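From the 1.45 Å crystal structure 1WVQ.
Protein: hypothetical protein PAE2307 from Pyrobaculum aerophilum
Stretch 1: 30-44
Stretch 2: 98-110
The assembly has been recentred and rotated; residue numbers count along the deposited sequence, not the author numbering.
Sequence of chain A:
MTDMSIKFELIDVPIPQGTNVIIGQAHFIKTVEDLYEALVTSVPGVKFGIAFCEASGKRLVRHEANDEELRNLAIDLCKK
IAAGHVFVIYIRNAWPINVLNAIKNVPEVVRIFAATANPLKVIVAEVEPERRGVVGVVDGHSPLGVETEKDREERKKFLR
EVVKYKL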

# COMPACT_ATOMS: atom_id res chain seq x y z
N LYS A 30 15.64 -14.59 -0.33
CA LYS A 30 15.63 -13.32 0.39
C LYS A 30 14.42 -13.20 1.32
O LYS A 30 14.40 -12.36 2.21
CB LYS A 30 15.68 -12.15 -0.59
CG LYS A 30 16.01 -10.80 0.05
CD LYS A 30 16.48 -9.77 -0.98
CE LYS A 30 15.37 -9.27 -1.89
NZ LYS A 30 14.47 -8.30 -1.19
N THR A 31 13.41 -14.04 1.11
CA THR A 31 12.21 -14.02 1.94
C THR A 31 12.53 -14.05 3.44
O THR A 31 11.94 -13.29 4.23
CB THR A 31 11.30 -15.24 1.63
OG1 THR A 31 10.74 -15.09 0.32
CG2 THR A 31 10.16 -15.34 2.64
N VAL A 32 13.45 -14.92 3.84
CA VAL A 32 13.77 -15.04 5.26
C VAL A 32 14.29 -13.73 5.87
O VAL A 32 13.90 -13.38 6.98
CB VAL A 32 14.78 -16.19 5.51
CG1 VAL A 32 16.15 -15.81 5.01
CG2 VAL A 32 14.83 -16.52 7.00
N GLU A 33 15.14 -13.01 5.15
CA GLU A 33 15.66 -11.75 5.67
C GLU A 33 14.60 -10.65 5.63
O GLU A 33 14.49 -9.86 6.58
CB GLU A 33 16.90 -11.31 4.88
CG GLU A 33 18.07 -12.27 5.07
CD GLU A 33 19.43 -11.65 4.78
OE1 GLU A 33 19.54 -10.40 4.82
OE2 GLU A 33 20.38 -12.41 4.55
N ASP A 34 13.81 -10.60 4.57
CA ASP A 34 12.79 -9.56 4.49
C ASP A 34 11.72 -9.73 5.56
O ASP A 34 11.22 -8.74 6.10
CB ASP A 34 12.16 -9.54 3.09
CG ASP A 34 13.12 -9.01 2.02
OD1 ASP A 34 14.16 -8.41 2.38
OD2 ASP A 34 12.82 -9.17 0.82
N LEU A 35 11.36 -10.97 5.88
CA LEU A 35 10.37 -11.21 6.91
C LEU A 35 10.96 -10.87 8.28
O LEU A 35 10.27 -10.31 9.14
CB LEU A 35 9.89 -12.67 6.88
CG LEU A 35 8.94 -13.03 5.72
CD1 LEU A 35 8.58 -14.50 5.79
CD2 LEU A 35 7.68 -12.17 5.80
N TYR A 36 12.24 -11.18 8.49
CA TYR A 36 12.89 -10.85 9.75
C TYR A 36 12.79 -9.33 9.96
O TYR A 36 12.44 -8.86 11.03
CB TYR A 36 14.36 -11.28 9.72
CG TYR A 36 15.21 -10.67 10.82
CD1 TYR A 36 15.79 -9.41 10.66
CD2 TYR A 36 15.39 -11.33 12.03
CE1 TYR A 36 16.52 -8.82 11.69
CE2 TYR A 36 16.12 -10.76 13.06
CZ TYR A 36 16.68 -9.50 12.89
OH TYR A 36 17.37 -8.92 13.93
N GLU A 37 13.10 -8.58 8.90
CA GLU A 37 13.07 -7.13 8.97
C GLU A 37 11.67 -6.57 9.20
O GLU A 37 11.49 -5.64 9.99
CB GLU A 37 13.68 -6.54 7.70
CG GLU A 37 15.19 -6.75 7.64
CD GLU A 37 15.83 -6.07 6.45
OE1 GLU A 37 15.42 -4.94 6.11
OE2 GLU A 37 16.77 -6.64 5.87
N ALA A 38 10.69 -7.15 8.53
CA ALA A 38 9.31 -6.70 8.68
C ALA A 38 8.87 -6.83 10.14
O ALA A 38 8.18 -5.96 10.67
CB ALA A 38 8.40 -7.53 7.78
N LEU A 39 9.30 -7.91 10.78
CA LEU A 39 8.93 -8.14 12.17
C LEU A 39 9.66 -7.23 13.16
O LEU A 39 9.02 -6.54 13.95
CB LEU A 39 9.17 -9.61 12.53
CG LEU A 39 8.31 -10.61 11.76
CD1 LEU A 39 8.85 -12.02 11.97
CD2 LEU A 39 6.86 -10.53 12.21
N VAL A 40 10.99 -7.21 13.11
CA VAL A 40 11.77 -6.40 14.04
C VAL A 40 11.53 -4.89 13.95
O VAL A 40 11.70 -4.18 14.94
CB VAL A 40 13.30 -6.66 13.93
CG1 VAL A 40 13.59 -8.13 14.09
CG2 VAL A 40 13.84 -6.15 12.60
N THR A 41 11.14 -4.40 12.78
CA THR A 41 10.91 -2.97 12.60
C THR A 41 9.45 -2.58 12.85
O THR A 41 9.11 -1.40 12.77
CB THR A 41 11.31 -2.50 11.18
OG1 THR A 41 10.53 -3.18 10.20
CG2 THR A 41 12.78 -2.77 10.93
N SER A 42 8.62 -3.55 13.17
CA SER A 42 7.20 -3.29 13.42
C SER A 42 6.88 -3.00 14.88
O SER A 42 6.08 -2.11 15.16
CB SER A 42 6.33 -4.46 12.96
OG SER A 42 6.19 -4.49 11.55
N VAL A 43 7.48 -3.77 15.79
CA VAL A 43 7.23 -3.63 17.22
C VAL A 43 8.54 -3.72 18.01
O VAL A 43 9.29 -4.67 17.85
CB VAL A 43 6.28 -4.75 17.72
CG1 VAL A 43 6.04 -4.62 19.22
CG2 VAL A 43 4.96 -4.69 16.96
N PRO A 44 8.81 -2.74 18.89
CA PRO A 44 10.05 -2.76 19.67
C PRO A 44 10.40 -4.04 20.43
O PRO A 44 11.50 -4.57 20.29
CB PRO A 44 9.88 -1.57 20.63
CG PRO A 44 9.08 -0.62 19.82
CD PRO A 44 8.03 -1.53 19.19
N ASN A 98 -0.33 -6.14 14.35
CA ASN A 98 0.77 -5.20 14.48
C ASN A 98 1.81 -5.38 13.37
O ASN A 98 2.60 -4.48 13.12
CB ASN A 98 1.52 -5.38 15.81
CG ASN A 98 0.65 -5.17 17.03
OD1 ASN A 98 0.77 -5.87 18.04
ND2 ASN A 98 -0.27 -4.22 16.93
N VAL A 99 1.81 -6.54 12.70
CA VAL A 99 2.81 -6.81 11.67
C VAL A 99 2.31 -7.31 10.32
O VAL A 99 3.07 -7.36 9.36
CB VAL A 99 3.82 -7.88 12.18
CG1 VAL A 99 4.48 -7.41 13.47
CG2 VAL A 99 3.11 -9.21 12.42
N LEU A 100 1.03 -7.65 10.21
CA LEU A 100 0.52 -8.20 8.96
C LEU A 100 0.63 -7.35 7.70
O LEU A 100 0.98 -7.88 6.65
CB LEU A 100 -0.93 -8.68 9.14
CG LEU A 100 -1.06 -10.06 9.81
CD1 LEU A 100 -2.51 -10.31 10.20
CD2 LEU A 100 -0.57 -11.14 8.85
N ASN A 101 0.36 -6.06 7.76
CA ASN A 101 0.46 -5.28 6.53
C ASN A 101 1.89 -5.19 6.02
O ASN A 101 2.13 -5.17 4.81
CB ASN A 101 -0.17 -3.90 6.71
CG ASN A 101 -1.69 -3.95 6.68
OD1 ASN A 101 -2.29 -5.02 6.51
ND2 ASN A 101 -2.33 -2.80 6.85
N ALA A 102 2.86 -5.17 6.93
CA ALA A 102 4.25 -5.13 6.52
C ALA A 102 4.55 -6.45 5.81
O ALA A 102 5.22 -6.49 4.78
CB ALA A 102 5.16 -4.95 7.74
N ILE A 103 4.04 -7.55 6.36
CA ILE A 103 4.27 -8.85 5.74
C ILE A 103 3.64 -8.93 4.35
O ILE A 103 4.26 -9.43 3.41
CB ILE A 103 3.72 -9.97 6.63
CG1 ILE A 103 4.55 -10.03 7.92
CG2 ILE A 103 3.76 -11.30 5.90
CD1 ILE A 103 3.97 -10.95 8.97
N LYS A 104 2.41 -8.42 4.21
CA LYS A 104 1.72 -8.44 2.92
C LYS A 104 2.50 -7.71 1.84
O LYS A 104 2.48 -8.09 0.67
CB LYS A 104 0.34 -7.78 3.03
CG LYS A 104 -0.65 -8.45 3.97
CD LYS A 104 -1.89 -7.58 4.10
CE LYS A 104 -2.83 -8.08 5.18
NZ LYS A 104 -3.95 -7.12 5.43
N ASN A 105 3.19 -6.65 2.25
CA ASN A 105 3.96 -5.79 1.35
C ASN A 105 5.37 -6.24 1.03
O ASN A 105 6.08 -5.56 0.29
CB ASN A 105 3.99 -4.37 1.90
CG ASN A 105 2.60 -3.75 1.99
OD1 ASN A 105 2.40 -2.76 2.70
ND2 ASN A 105 1.65 -4.32 1.26
N VAL A 106 5.81 -7.35 1.62
CA VAL A 106 7.14 -7.85 1.30
C VAL A 106 6.98 -8.39 -0.12
O VAL A 106 6.12 -9.22 -0.37
CB VAL A 106 7.55 -8.99 2.25
CG1 VAL A 106 8.77 -9.71 1.71
CG2 VAL A 106 7.84 -8.43 3.64
N PRO A 107 7.79 -7.90 -1.07
CA PRO A 107 7.68 -8.36 -2.45
C PRO A 107 7.66 -9.88 -2.69
O PRO A 107 6.98 -10.35 -3.60
CB PRO A 107 8.84 -7.66 -3.14
CG PRO A 107 8.90 -6.35 -2.40
CD PRO A 107 8.79 -6.82 -0.96
N GLU A 108 8.41 -10.64 -1.89
CA GLU A 108 8.44 -12.09 -2.07
C GLU A 108 7.15 -12.79 -1.63
O GLU A 108 6.81 -13.85 -2.15
CB GLU A 108 9.59 -12.72 -1.27
CG GLU A 108 10.98 -12.47 -1.82
CD GLU A 108 11.64 -11.27 -1.18
OE1 GLU A 108 11.19 -10.86 -0.09
OE2 GLU A 108 12.61 -10.75 -1.76
N VAL A 109 6.44 -12.19 -0.68
CA VAL A 109 5.21 -12.78 -0.14
C VAL A 109 4.04 -12.69 -1.11
O VAL A 109 3.72 -11.62 -1.61
CB VAL A 109 4.81 -12.09 1.20
CG1 VAL A 109 3.45 -12.61 1.67
CG2 VAL A 109 5.87 -12.37 2.26
N VAL A 110 3.40 -13.84 -1.37
CA VAL A 110 2.25 -13.87 -2.27
C VAL A 110 0.97 -14.37 -1.61
O VAL A 110 -0.12 -14.08 -2.10
CB VAL A 110 2.55 -14.73 -3.53
CG1 VAL A 110 3.48 -13.97 -4.47
CG2 VAL A 110 3.17 -16.06 -3.13

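Two helices, 31-40 and 98-104, run roughly antiparallel at 146°, their axes approaching to 9.1 Å, so a walk forward along the second stretch runs backward along the first. Asn98 sets the aliphatic start of its side chain, CB, 3.7 Å from Val43 CG2, while its amide is satisfied elsewhere in the structure. Val99 lies against Leu39, Ser42 and Val43, with CG1 3.5 Å from Ser42 CB and CG2 4.0 Å from Leu39 CD2; CG1 is itself about 4.1 Å from Leu39 CD2, so both methyls touch that leucine. Ser42 can sit among these apolar groups because its hydroxyl OG donates to Ala38 O at 2.6 Å. At Ala102 both backbones come close, and small residues fit: its CB meets Ala38 CB at 4.1 Å. Ile103 points sideways at CB, but its end comes nearer: the CG2 methyl lies 4.0 Å from Leu35 CD2, and CD1 of the longer arm lies 4.4 Å from Leu39 CD2.

Beyond the helix, Val106 opens a type I turn and packs CG1 3.7 Å from Asp34 CB, using the acid's aliphatic carbon. Within that turn Glu108 carries the polar end of the contact. Lys30 NZ forms a salt bridge with Glu108 OE2 (3.1 Å, a weak hydrogen bond) and a shorter one with Asp34 OD2 (2.7 Å), thereby joining two acids. Asp34 OD2 and Glu108 OE1 lie just 2.5 Å apart, with Lys30 NZ beside both acids. Val109 closes the apolar layer, its CG2 4.0 Å from Leu35 CD2.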